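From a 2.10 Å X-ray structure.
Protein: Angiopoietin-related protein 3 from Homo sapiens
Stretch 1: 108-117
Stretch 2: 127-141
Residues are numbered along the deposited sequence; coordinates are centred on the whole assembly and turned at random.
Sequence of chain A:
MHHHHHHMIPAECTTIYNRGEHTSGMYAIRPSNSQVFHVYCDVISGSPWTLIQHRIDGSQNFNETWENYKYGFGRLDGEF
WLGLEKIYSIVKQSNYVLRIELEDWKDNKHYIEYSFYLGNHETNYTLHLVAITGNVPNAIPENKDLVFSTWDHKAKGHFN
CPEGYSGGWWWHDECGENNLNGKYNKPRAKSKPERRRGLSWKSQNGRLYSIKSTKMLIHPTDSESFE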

# COMPACT_ATOMS: atom_id res chain seq x y z
N ASN A 108 12.61 12.02 -16.21
CA ASN A 108 13.13 11.01 -17.11
C ASN A 108 13.58 9.78 -16.33
O ASN A 108 14.08 9.89 -15.21
CB ASN A 108 14.32 11.55 -17.92
CG ASN A 108 13.96 12.74 -18.78
OD1 ASN A 108 12.98 13.45 -18.52
ND2 ASN A 108 14.75 12.96 -19.81
N LYS A 109 13.40 8.61 -16.93
CA LYS A 109 13.72 7.34 -16.29
C LYS A 109 14.99 6.76 -16.90
O LYS A 109 15.11 6.64 -18.12
CB LYS A 109 12.57 6.35 -16.45
CG LYS A 109 11.30 6.75 -15.72
CD LYS A 109 10.36 5.57 -15.55
CE LYS A 109 9.53 5.33 -16.82
NZ LYS A 109 10.26 4.55 -17.86
N HIS A 110 15.93 6.39 -16.03
CA HIS A 110 17.14 5.68 -16.41
C HIS A 110 17.19 4.35 -15.68
O HIS A 110 16.75 4.24 -14.53
CB HIS A 110 18.39 6.51 -16.05
CG HIS A 110 18.40 7.88 -16.65
ND1 HIS A 110 17.99 9.00 -15.95
CD2 HIS A 110 18.76 8.32 -17.87
CE1 HIS A 110 18.10 10.06 -16.72
NE2 HIS A 110 18.57 9.68 -17.89
N TYR A 111 17.74 3.33 -16.34
CA TYR A 111 17.94 2.03 -15.70
C TYR A 111 19.31 1.48 -16.08
O TYR A 111 19.88 1.84 -17.11
CB TYR A 111 16.86 1.01 -16.10
CG TYR A 111 17.09 0.41 -17.47
CD1 TYR A 111 17.68 -0.85 -17.61
CD2 TYR A 111 16.73 1.10 -18.62
CE1 TYR A 111 17.90 -1.39 -18.87
CE2 TYR A 111 16.96 0.57 -19.88
CZ TYR A 111 17.54 -0.68 -20.00
OH TYR A 111 17.76 -1.22 -21.24
N ILE A 112 19.81 0.59 -15.23
CA ILE A 112 21.01 -0.17 -15.55
C ILE A 112 20.93 -1.50 -14.82
O ILE A 112 20.44 -1.59 -13.69
CB ILE A 112 22.29 0.63 -15.20
CG1 ILE A 112 23.55 -0.21 -15.45
CG2 ILE A 112 22.24 1.19 -13.79
CD1 ILE A 112 24.85 0.60 -15.36
N GLU A 113 21.37 -2.55 -15.51
CA GLU A 113 21.36 -3.89 -14.95
C GLU A 113 22.78 -4.41 -14.83
O GLU A 113 23.65 -4.09 -15.65
CB GLU A 113 20.51 -4.84 -15.80
CG GLU A 113 19.04 -4.46 -15.80
CD GLU A 113 18.13 -5.57 -16.31
OE1 GLU A 113 18.64 -6.69 -16.56
OE2 GLU A 113 16.92 -5.31 -16.47
N TYR A 114 23.02 -5.17 -13.77
CA TYR A 114 24.29 -5.81 -13.49
C TYR A 114 24.06 -7.26 -13.12
O TYR A 114 23.02 -7.62 -12.57
CB TYR A 114 25.05 -5.19 -12.32
CG TYR A 114 25.14 -3.69 -12.26
CD1 TYR A 114 24.04 -2.91 -11.91
CD2 TYR A 114 26.35 -3.05 -12.52
CE1 TYR A 114 24.14 -1.53 -11.84
CE2 TYR A 114 26.46 -1.68 -12.46
CZ TYR A 114 25.35 -0.92 -12.12
OH TYR A 114 25.49 0.45 -12.04
N SER A 115 25.08 -8.08 -13.40
CA SER A 115 25.19 -9.42 -12.85
C SER A 115 26.06 -9.34 -11.60
O SER A 115 27.16 -8.76 -11.64
CB SER A 115 25.80 -10.37 -13.89
OG SER A 115 26.26 -11.57 -13.30
N PHE A 116 25.58 -9.91 -10.49
CA PHE A 116 26.30 -9.75 -9.23
C PHE A 116 26.32 -11.03 -8.41
O PHE A 116 25.55 -11.97 -8.64
CB PHE A 116 25.75 -8.59 -8.37
CG PHE A 116 24.46 -8.89 -7.66
CD1 PHE A 116 23.24 -8.67 -8.30
CD2 PHE A 116 24.46 -9.35 -6.35
CE1 PHE A 116 22.05 -8.94 -7.64
CE2 PHE A 116 23.27 -9.62 -5.69
CZ PHE A 116 22.06 -9.42 -6.32
N TYR A 117 27.27 -11.03 -7.48
CA TYR A 117 27.44 -12.01 -6.42
C TYR A 117 27.54 -11.26 -5.10
O TYR A 117 28.02 -10.12 -5.07
CB TYR A 117 28.69 -12.88 -6.63
CG TYR A 117 28.57 -13.81 -7.80
CD1 TYR A 117 28.95 -13.43 -9.08
CD2 TYR A 117 28.04 -15.08 -7.63
CE1 TYR A 117 28.83 -14.30 -10.15
CE2 TYR A 117 27.92 -15.95 -8.68
CZ TYR A 117 28.31 -15.56 -9.94
OH TYR A 117 28.17 -16.45 -10.99
N LEU A 127 30.04 -7.01 -2.32
CA LEU A 127 29.30 -7.02 -3.57
C LEU A 127 30.25 -6.98 -4.76
O LEU A 127 31.20 -6.20 -4.77
CB LEU A 127 28.36 -5.82 -3.64
CG LEU A 127 27.42 -5.75 -4.83
CD1 LEU A 127 26.31 -6.77 -4.60
CD2 LEU A 127 26.85 -4.34 -4.95
N HIS A 128 30.00 -7.83 -5.76
CA HIS A 128 30.81 -7.90 -6.97
C HIS A 128 29.88 -7.77 -8.17
O HIS A 128 29.07 -8.67 -8.43
CB HIS A 128 31.61 -9.21 -7.01
CG HIS A 128 32.52 -9.33 -8.19
ND1 HIS A 128 32.20 -10.08 -9.30
CD2 HIS A 128 33.75 -8.81 -8.43
CE1 HIS A 128 33.18 -10.01 -10.18
NE2 HIS A 128 34.13 -9.24 -9.67
N LEU A 129 29.99 -6.66 -8.91
CA LEU A 129 29.09 -6.33 -10.01
C LEU A 129 29.79 -6.35 -11.35
O LEU A 129 30.97 -5.98 -11.47
CB LEU A 129 28.45 -4.95 -9.85
CG LEU A 129 27.75 -4.49 -8.58
CD1 LEU A 129 27.55 -2.97 -8.62
CD2 LEU A 129 26.44 -5.18 -8.47
N VAL A 130 29.04 -6.72 -12.38
CA VAL A 130 29.44 -6.56 -13.78
C VAL A 130 28.24 -5.99 -14.54
O VAL A 130 27.15 -6.56 -14.48
CB VAL A 130 29.89 -7.89 -14.42
CG1 VAL A 130 30.18 -7.69 -15.90
CG2 VAL A 130 31.11 -8.45 -13.69
N ALA A 131 28.44 -4.89 -15.25
CA ALA A 131 27.33 -4.25 -15.95
C ALA A 131 26.93 -5.04 -17.19
O ALA A 131 27.77 -5.57 -17.92
CB ALA A 131 27.70 -2.81 -16.34
N ILE A 132 25.61 -5.11 -17.44
CA ILE A 132 25.08 -5.86 -18.58
C ILE A 132 24.47 -4.92 -19.60
O ILE A 132 24.96 -4.80 -20.73
CB ILE A 132 24.03 -6.89 -18.15
CG1 ILE A 132 24.55 -7.76 -17.00
CG2 ILE A 132 23.59 -7.72 -19.35
CD1 ILE A 132 23.45 -8.61 -16.41
N THR A 133 23.36 -4.28 -19.24
CA THR A 133 22.63 -3.35 -20.10
C THR A 133 22.24 -2.11 -19.31
O THR A 133 22.40 -2.05 -18.09
CB THR A 133 21.37 -3.99 -20.72
OG1 THR A 133 20.41 -4.27 -19.68
CG2 THR A 133 21.70 -5.28 -21.44
N GLY A 134 21.73 -1.12 -20.03
CA GLY A 134 21.19 0.08 -19.44
C GLY A 134 21.20 1.23 -20.42
O GLY A 134 21.88 1.22 -21.45
N ASN A 135 20.42 2.27 -20.10
CA ASN A 135 20.42 3.51 -20.88
C ASN A 135 21.07 4.66 -20.12
O ASN A 135 20.91 5.82 -20.51
CB ASN A 135 18.99 3.89 -21.30
CG ASN A 135 18.04 4.03 -20.13
OD1 ASN A 135 18.45 4.31 -19.00
ND2 ASN A 135 16.75 3.84 -20.40
N VAL A 136 21.77 4.36 -19.04
CA VAL A 136 22.52 5.34 -18.26
C VAL A 136 23.88 4.72 -17.96
O VAL A 136 23.96 3.53 -17.62
CB VAL A 136 21.75 5.76 -16.99
CG1 VAL A 136 21.77 4.66 -15.91
CG2 VAL A 136 22.27 7.07 -16.43
N PRO A 137 24.97 5.46 -18.13
CA PRO A 137 26.29 4.87 -17.88
C PRO A 137 26.44 4.44 -16.43
O PRO A 137 25.76 4.93 -15.53
CB PRO A 137 27.27 5.99 -18.25
CG PRO A 137 26.46 6.97 -19.05
CD PRO A 137 25.06 6.86 -18.55
N ASN A 138 27.36 3.50 -16.22
CA ASN A 138 27.61 2.97 -14.89
C ASN A 138 28.42 3.96 -14.06
O ASN A 138 29.32 4.63 -14.56
CB ASN A 138 28.37 1.65 -15.00
CG ASN A 138 28.65 1.03 -13.65
OD1 ASN A 138 27.83 1.08 -12.74
ND2 ASN A 138 29.84 0.46 -13.50
N ALA A 139 28.08 4.04 -12.77
CA ALA A 139 28.81 4.86 -11.81
C ALA A 139 29.50 4.05 -10.72
O ALA A 139 30.24 4.62 -9.92
CB ALA A 139 27.88 5.88 -11.13
N ILE A 140 29.27 2.74 -10.66
CA ILE A 140 29.82 1.88 -9.61
C ILE A 140 30.98 1.10 -10.20
O ILE A 140 30.87 0.60 -11.33
CB ILE A 140 28.72 0.95 -9.04
CG1 ILE A 140 27.50 1.77 -8.61
CG2 ILE A 140 29.24 0.12 -7.87
CD1 ILE A 140 26.22 0.97 -8.48
N PRO A 141 32.11 0.99 -9.51
CA PRO A 141 33.25 0.22 -10.05
C PRO A 141 32.86 -1.23 -10.31
O PRO A 141 32.26 -1.89 -9.47
CB PRO A 141 34.30 0.33 -8.94
CG PRO A 141 33.94 1.57 -8.19
CD PRO A 141 32.44 1.65 -8.23

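Antiparallel strands are joined first by their backbones, and side chains then extend the seam; strands 109-117 and 127-134 of angiopoietin-related protein 3 illustrate both steps. Paired amides and carbonyls form the ladder. S115 N donates to V130 O (2.8 Å) and V130 N returns a bond to S115 O (2.9 Å), while Y117 N donates to H128 O (3.1 Å) and H128 N to Y117 O (3.1 Å). Near I132 the regular pairing shifts: E113 N bonds to T133 O at 2.8 Å, but E113 O receives I132 N, also at 2.8 Å.

Beyond the ladder, asparagine takes over. N135, with chi1 in p, places OD1 2.9 Å from Y111 N as acceptor, and its own N donates to Y111 O at 3.1 Å, so one residue mimics a strand partner using side chain and backbone. At the buried end of Y114, OH donates to N138 OD1 across a short 2.5 Å. That same OD1 accepts I140 N at 3.0 Å, so the amide oxygen fixes the following loop as well as the tyrosine.

Packing follows the alternation of the sheet. I112, Y114, F116, L129 and A131 share one face. The Y114 ring receives L129 CD1 over its face, 4.3 Å from the ring centroid, and the small A131 leaves its CB 4.1 Å from Y114 CD2. F116 CB meets L129 CD2 at 3.5 Å, and I112 CG2 lies 4.1 Å from V136 CG1. G134 suits its place doubly: its backbone angles call for glycine, and a CB would clash with Y111 O and I112 CA. Its CA instead lies over the Y111 ring, 3.9 Å from the centroid. The opposite face, bearing E113, S115, H128 and T133, is more polar and partly open to solvent. Together the stretches bury 1035 Å².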